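Long-range contact in creatinine amidohydrolase (Nostoc punctiforme PCC 73102, PDB 3NO4), which probably hydrolyses a carbon-nitrogen bond other than a peptide bond, using bound metal, as a member of the creatininase superfamily: residues K38-E48 against G119-H129. Residues are numbered along the deposited sequence; the frame is centred on the assembly and turned at random.
Sequences KGIIFPIGSTE and GFSKFYFINGH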
# COMPACT_ATOMS: atom_id res chain seq x y z
N LYS A 38 -26.11 -19.07 -1.90
CA LYS A 38 -25.10 -18.07 -1.57
C LYS A 38 -23.80 -18.27 -2.38
O LYS A 38 -22.79 -17.63 -2.07
CB LYS A 38 -24.81 -18.04 -0.05
CG LYS A 38 -26.05 -18.09 0.89
CD LYS A 38 -27.04 -16.94 0.63
CE LYS A 38 -28.28 -17.00 1.56
NZ LYS A 38 -28.91 -15.67 1.60
N GLY A 39 -23.85 -19.08 -3.44
CA GLY A 39 -22.69 -19.37 -4.26
C GLY A 39 -22.60 -18.52 -5.52
O GLY A 39 -23.61 -18.07 -6.07
N ILE A 40 -21.37 -18.25 -5.94
CA ILE A 40 -21.06 -17.55 -7.16
C ILE A 40 -19.73 -18.11 -7.72
O ILE A 40 -18.80 -18.44 -6.95
CB ILE A 40 -20.95 -15.99 -6.93
CG1 ILE A 40 -20.74 -15.25 -8.24
CG2 ILE A 40 -19.87 -15.67 -5.91
CD1 ILE A 40 -21.14 -13.72 -8.23
N ILE A 41 -19.69 -18.25 -9.04
CA ILE A 41 -18.52 -18.73 -9.79
C ILE A 41 -17.88 -17.52 -10.44
O ILE A 41 -18.60 -16.71 -11.07
CB ILE A 41 -18.88 -19.76 -10.85
CG1 ILE A 41 -19.43 -21.01 -10.17
CG2 ILE A 41 -17.65 -20.10 -11.73
CD1 ILE A 41 -20.01 -22.02 -11.13
N PHE A 42 -16.58 -17.34 -10.21
CA PHE A 42 -15.76 -16.42 -10.99
C PHE A 42 -14.82 -17.15 -11.93
O PHE A 42 -14.00 -17.93 -11.46
CB PHE A 42 -14.96 -15.47 -10.10
CG PHE A 42 -15.78 -14.33 -9.61
CD1 PHE A 42 -16.02 -13.24 -10.43
CD2 PHE A 42 -16.36 -14.38 -8.35
CE1 PHE A 42 -16.83 -12.20 -10.01
CE2 PHE A 42 -17.17 -13.32 -7.89
CZ PHE A 42 -17.41 -12.24 -8.74
N PRO A 43 -14.93 -16.89 -13.26
CA PRO A 43 -13.85 -17.38 -14.12
C PRO A 43 -12.66 -16.44 -13.96
O PRO A 43 -12.85 -15.21 -13.94
CB PRO A 43 -14.45 -17.31 -15.54
CG PRO A 43 -15.79 -16.74 -15.43
CD PRO A 43 -15.99 -16.23 -14.04
N ILE A 44 -11.47 -17.00 -13.79
CA ILE A 44 -10.24 -16.23 -13.73
C ILE A 44 -9.21 -16.80 -14.67
O ILE A 44 -8.90 -17.97 -14.61
CB ILE A 44 -9.69 -16.01 -12.28
CG1 ILE A 44 -8.45 -15.08 -12.30
CG2 ILE A 44 -9.37 -17.32 -11.58
CD1 ILE A 44 -7.99 -14.60 -10.89
N GLY A 45 -8.71 -15.97 -15.57
CA GLY A 45 -7.60 -16.35 -16.45
C GLY A 45 -6.43 -15.38 -16.43
O GLY A 45 -5.91 -14.99 -15.36
N SER A 46 -5.99 -15.04 -17.63
CA SER A 46 -4.77 -14.28 -17.85
C SER A 46 -4.72 -13.80 -19.28
O SER A 46 -5.39 -14.37 -20.16
CB SER A 46 -3.54 -15.16 -17.57
OG SER A 46 -2.37 -14.37 -17.54
N THR A 47 -3.93 -12.77 -19.50
CA THR A 47 -3.67 -12.20 -20.82
C THR A 47 -2.16 -12.32 -21.01
O THR A 47 -1.42 -11.51 -20.50
CB THR A 47 -4.15 -10.74 -20.87
OG1 THR A 47 -5.54 -10.71 -20.56
CG2 THR A 47 -3.91 -10.08 -22.27
N GLU A 48 -1.72 -13.40 -21.67
CA GLU A 48 -0.29 -13.71 -21.75
C GLU A 48 0.02 -14.53 -22.98
O GLU A 48 -0.80 -15.35 -23.42
CB GLU A 48 0.16 -14.52 -20.51
CG GLU A 48 -0.64 -15.83 -20.32
CD GLU A 48 -0.31 -16.57 -19.08
OE1 GLU A 48 -0.33 -15.95 -17.98
OE2 GLU A 48 -0.08 -17.78 -19.18
N GLY A 119 -24.45 -10.96 0.89
CA GLY A 119 -24.87 -12.27 1.37
C GLY A 119 -24.25 -13.47 0.65
O GLY A 119 -24.56 -14.61 1.03
N PHE A 120 -23.41 -13.24 -0.37
CA PHE A 120 -22.68 -14.34 -1.02
C PHE A 120 -21.64 -14.88 -0.00
O PHE A 120 -21.01 -14.12 0.73
CB PHE A 120 -21.99 -13.91 -2.32
CG PHE A 120 -22.91 -13.69 -3.46
CD1 PHE A 120 -23.33 -14.78 -4.27
CD2 PHE A 120 -23.38 -12.41 -3.76
CE1 PHE A 120 -24.19 -14.58 -5.33
CE2 PHE A 120 -24.25 -12.20 -4.84
CZ PHE A 120 -24.65 -13.26 -5.64
N SER A 121 -21.53 -16.20 0.08
CA SER A 121 -20.56 -16.81 0.98
C SER A 121 -19.75 -18.01 0.43
O SER A 121 -18.82 -18.47 1.08
CB SER A 121 -21.27 -17.17 2.29
OG SER A 121 -22.14 -18.25 2.09
N LYS A 122 -20.11 -18.50 -0.76
CA LYS A 122 -19.36 -19.56 -1.41
C LYS A 122 -18.84 -19.01 -2.73
O LYS A 122 -19.61 -18.87 -3.68
CB LYS A 122 -20.28 -20.76 -1.61
CG LYS A 122 -20.75 -21.41 -0.28
CD LYS A 122 -19.75 -22.44 0.24
CE LYS A 122 -20.35 -23.34 1.33
NZ LYS A 122 -19.40 -24.42 1.75
N PHE A 123 -17.54 -18.69 -2.76
CA PHE A 123 -16.86 -18.14 -3.93
C PHE A 123 -15.97 -19.19 -4.60
O PHE A 123 -14.93 -19.60 -4.02
CB PHE A 123 -16.03 -16.92 -3.55
CG PHE A 123 -16.83 -15.79 -3.06
CD1 PHE A 123 -17.28 -15.76 -1.72
CD2 PHE A 123 -17.15 -14.74 -3.89
CE1 PHE A 123 -18.03 -14.70 -1.25
CE2 PHE A 123 -17.92 -13.68 -3.42
CZ PHE A 123 -18.34 -13.65 -2.10
N TYR A 124 -16.39 -19.66 -5.77
CA TYR A 124 -15.71 -20.75 -6.52
C TYR A 124 -15.03 -20.14 -7.75
O TYR A 124 -15.72 -19.68 -8.69
CB TYR A 124 -16.74 -21.80 -6.93
CG TYR A 124 -16.20 -23.12 -7.38
CD1 TYR A 124 -15.63 -24.00 -6.47
CD2 TYR A 124 -16.29 -23.53 -8.72
CE1 TYR A 124 -15.16 -25.25 -6.87
CE2 TYR A 124 -15.82 -24.78 -9.12
CZ TYR A 124 -15.25 -25.62 -8.18
OH TYR A 124 -14.78 -26.84 -8.55
N PHE A 125 -13.71 -19.98 -7.67
CA PHE A 125 -12.91 -19.38 -8.74
C PHE A 125 -12.46 -20.50 -9.66
O PHE A 125 -11.67 -21.35 -9.24
CB PHE A 125 -11.68 -18.66 -8.22
CG PHE A 125 -12.00 -17.41 -7.47
CD1 PHE A 125 -12.42 -17.46 -6.15
CD2 PHE A 125 -11.96 -16.17 -8.11
CE1 PHE A 125 -12.76 -16.23 -5.44
CE2 PHE A 125 -12.29 -14.98 -7.42
CZ PHE A 125 -12.68 -15.04 -6.09
N ILE A 126 -12.92 -20.48 -10.91
CA ILE A 126 -12.52 -21.48 -11.90
C ILE A 126 -11.42 -20.83 -12.66
O ILE A 126 -11.63 -19.85 -13.38
CB ILE A 126 -13.63 -21.90 -12.81
CG1 ILE A 126 -14.68 -22.71 -12.02
CG2 ILE A 126 -13.10 -22.74 -13.97
CD1 ILE A 126 -15.99 -23.00 -12.82
N ASN A 127 -10.22 -21.39 -12.49
CA ASN A 127 -8.99 -20.74 -12.91
C ASN A 127 -8.38 -21.43 -14.15
O ASN A 127 -8.39 -22.64 -14.27
CB ASN A 127 -8.02 -20.73 -11.74
CG ASN A 127 -6.65 -20.18 -12.10
OD1 ASN A 127 -6.54 -19.13 -12.74
ND2 ASN A 127 -5.62 -20.88 -11.67
N GLY A 128 -7.83 -20.61 -15.04
CA GLY A 128 -7.17 -21.06 -16.26
C GLY A 128 -5.67 -20.87 -16.31
O GLY A 128 -5.07 -21.27 -17.28
N HIS A 129 -5.06 -20.21 -15.30
CA HIS A 129 -3.65 -19.82 -15.31
C HIS A 129 -2.98 -20.25 -13.99
O HIS A 129 -3.31 -19.71 -12.94
CB HIS A 129 -3.53 -18.28 -15.51
CG HIS A 129 -2.13 -17.78 -15.44
ND1 HIS A 129 -1.10 -18.36 -16.15
CD2 HIS A 129 -1.57 -16.77 -14.72
CE1 HIS A 129 0.04 -17.75 -15.84
NE2 HIS A 129 -0.23 -16.76 -15.00
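Strands 39-44 and 122-127 run parallel as neighbours in the central sheet of the creatininase fold, their axes 4.6 Å apart at closest. Lys38 O takes two amides, Ser121 N within its carbonyl plane and Lys122 N from above it. Hydrogen bonds then alternate between the two strands, from Ile40 N to Lys122 O and from Tyr124 N to Ile40 O, the latter nearly straight with an N-H...O angle of 179°, ending with Gly128 N on Ile44 O at 2.9 Å. On the sheet face carrying Ile40, Phe42 and Ile44, Ile40 CG2 lies 3.5 Å from Phe123 CD2. The Phe42 and Phe125 side chains lie side by side, pointing the same way; their rings are near parallel (23°) but slid so far that they barely overlap, and Phe42 CB, 3.7 Å from Phe125 CD2, does the touching. On the other face, Ile41 CG2 meets Ile126 CD1 at 3.5 Å; Ile41 chi1 of -65° sets CG1 beside the backbone N and CG2 anti to it. At the end of strand 122-127, Asn127 forms an Asx turn: OD1 accepts His129 N (3.1 Å), while ND2 donates to His129 O and to Asn164 OD1. A leucine in place of Asn127 would probably leave His129 N without this partner and free the loop carrying His129 to shift. The imidazole, bonded through NE2 to Met86 O, turns one face to Ser46 OG. This end of the strand pair approaches the nickel bound by His50, Asp59 and Glu191, with Glu48 about 4 Å from the ion at nearest atoms. Helix 101-118 covers Phe42 and Phe123, helix 58-74 packs on Ile41 and Pro43, and strands 77-78 and 159-164 continue the sheet beyond 39-44 and 122-127 respectively.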